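Long-range contact in regulatory protein (Bacillus megaterium, PDB 4UA2), which probably represses the mercury resistance operon when no mercury is present and activates its transcription as a DNA-bound dimer once a single mercuric ion binds: residues His50-Met55 / Asn63-Leu68. Sequence-based numbering, arbitrary orientation.
Sequences HFIKRM and NEIDKL
I65 drives its branched side chain against I52, F51 and M55, joining helices 43-57 and 62-72 of the MerR-family DNA-binding domain in a helical hairpin whose two arms run roughly antiparallel. The short segments run at 142° to each other, their axes 10.3 Å apart at closest approach, and no hydrogen bond links them; the contact is wholly apolar apart from one carbonyl. The bond from CA to CB of I65 points toward helix 43-57, and beyond CB the side chain forks. The CG2 branch meets CG1 of I52 at 4.0 Å and, obliquely, CE2 of the F51 ring at 4.1 Å. The other branch first brings CG1 to 3.9 Å from CB of M55. Extended at chi2 (175°), it then carries CD1 to 3.5 Å from the backbone O of I52, and against the same CB of M55.

CG of M55, a selenomethionine, sits over the centre of one F51 ring face, 3.6 Å above its plane; from there the bends at chi2 and chi3 turn CE toward L68. Around this buried layer, F85 of helix 82-112 packs on L68, and E64 forms a salt bridge with K89 of the same helix. M106, I103 and L110 of the second subunit pack on F51, M55 and L68 respectively, so the contact borders the dimer interface. CD1 of L68 lies at the F51 ring edge, near CZ, and 3.6 Å from CE of M55.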
# COMPACT_ATOMS: atom_id res chain seq x y z
N HIS A 50 12.88 -2.32 10.98
CA HIS A 50 12.64 -2.14 9.56
C HIS A 50 11.38 -2.90 9.13
O HIS A 50 10.58 -2.40 8.34
CB HIS A 50 13.84 -2.62 8.74
CG HIS A 50 13.58 -2.67 7.26
ND1 HIS A 50 13.14 -1.58 6.55
CD2 HIS A 50 13.70 -3.68 6.37
CE1 HIS A 50 12.99 -1.91 5.28
NE2 HIS A 50 13.33 -3.19 5.15
N PHE A 51 11.22 -4.10 9.68
CA PHE A 51 10.04 -4.91 9.42
C PHE A 51 8.78 -4.16 9.83
O PHE A 51 7.87 -3.97 9.02
CB PHE A 51 10.13 -6.25 10.16
CG PHE A 51 8.91 -7.11 10.00
CD1 PHE A 51 8.73 -7.88 8.87
CD2 PHE A 51 7.94 -7.15 10.99
CE1 PHE A 51 7.61 -8.68 8.72
CE2 PHE A 51 6.82 -7.94 10.85
CZ PHE A 51 6.65 -8.71 9.71
N ILE A 52 8.73 -3.72 11.09
CA ILE A 52 7.59 -2.97 11.61
C ILE A 52 7.27 -1.75 10.75
O ILE A 52 6.12 -1.52 10.37
CB ILE A 52 7.84 -2.51 13.06
CG1 ILE A 52 8.12 -3.71 13.96
CG2 ILE A 52 6.64 -1.72 13.58
CD1 ILE A 52 8.61 -3.34 15.34
N LYS A 53 8.30 -0.97 10.45
CA LYS A 53 8.16 0.25 9.66
C LYS A 53 7.57 -0.02 8.28
O LYS A 53 6.56 0.58 7.90
CB LYS A 53 9.51 0.95 9.51
CG LYS A 53 9.48 2.19 8.64
CD LYS A 53 10.87 2.78 8.47
CE LYS A 53 10.85 3.98 7.54
NZ LYS A 53 12.20 4.57 7.37
N ARG A 54 8.19 -0.93 7.53
CA ARG A 54 7.75 -1.22 6.17
C ARG A 54 6.35 -1.84 6.14
O ARG A 54 5.52 -1.49 5.30
CB ARG A 54 8.74 -2.15 5.47
CG ARG A 54 8.43 -2.40 4.00
CD ARG A 54 8.26 -1.10 3.24
NE ARG A 54 8.07 -1.31 1.81
CZ ARG A 54 7.74 -0.36 0.94
NH1 ARG A 54 7.58 0.89 1.37
NH2 ARG A 54 7.59 -0.65 -0.34
N MSE A 55 6.10 -2.76 7.08
CA MSE A 55 4.78 -3.37 7.21
C MSE A 55 3.72 -2.31 7.46
O MSE A 55 2.62 -2.36 6.90
CB MSE A 55 4.77 -4.40 8.35
CG MSE A 55 5.50 -5.69 8.03
SE MSE A 55 4.61 -6.73 6.65
CE MSE A 55 3.06 -7.31 7.66
N ASN A 63 -1.31 -3.76 15.49
CA ASN A 63 -1.83 -4.97 16.11
C ASN A 63 -1.50 -6.22 15.30
O ASN A 63 -1.07 -7.23 15.84
CB ASN A 63 -3.34 -4.86 16.32
CG ASN A 63 -3.72 -3.86 17.39
OD1 ASN A 63 -2.92 -3.55 18.28
ND2 ASN A 63 -4.94 -3.34 17.31
N GLU A 64 -1.72 -6.13 13.99
CA GLU A 64 -1.42 -7.23 13.08
C GLU A 64 0.08 -7.54 13.08
O GLU A 64 0.49 -8.70 13.15
CB GLU A 64 -1.90 -6.90 11.67
CG GLU A 64 -3.40 -6.69 11.56
CD GLU A 64 -3.82 -6.11 10.22
OE1 GLU A 64 -2.95 -5.60 9.50
OE2 GLU A 64 -5.03 -6.17 9.90
N ILE A 65 0.88 -6.48 13.01
CA ILE A 65 2.33 -6.61 13.06
C ILE A 65 2.76 -7.29 14.36
O ILE A 65 3.65 -8.14 14.35
CB ILE A 65 3.03 -5.24 12.95
CG1 ILE A 65 2.66 -4.56 11.62
CG2 ILE A 65 4.54 -5.38 13.07
CD1 ILE A 65 3.21 -3.16 11.49
N ASP A 66 2.12 -6.92 15.46
CA ASP A 66 2.40 -7.53 16.75
C ASP A 66 2.05 -9.02 16.74
O ASP A 66 2.80 -9.84 17.26
CB ASP A 66 1.62 -6.82 17.86
CG ASP A 66 1.92 -7.39 19.24
OD1 ASP A 66 2.87 -6.92 19.89
OD2 ASP A 66 1.20 -8.32 19.66
N LYS A 67 0.91 -9.34 16.13
CA LYS A 67 0.48 -10.73 16.03
C LYS A 67 1.48 -11.56 15.23
O LYS A 67 1.75 -12.71 15.57
CB LYS A 67 -0.91 -10.81 15.37
CG LYS A 67 -1.46 -12.23 15.28
CD LYS A 67 -2.86 -12.25 14.70
CE LYS A 67 -3.47 -13.64 14.78
NZ LYS A 67 -3.64 -14.09 16.19
N LEU A 68 2.03 -10.96 14.18
CA LEU A 68 3.04 -11.64 13.37
C LEU A 68 4.35 -11.80 14.13
O LEU A 68 5.00 -12.84 14.05
CB LEU A 68 3.28 -10.88 12.06
CG LEU A 68 2.10 -10.87 11.09
CD1 LEU A 68 2.46 -10.12 9.83
CD2 LEU A 68 1.66 -12.29 10.78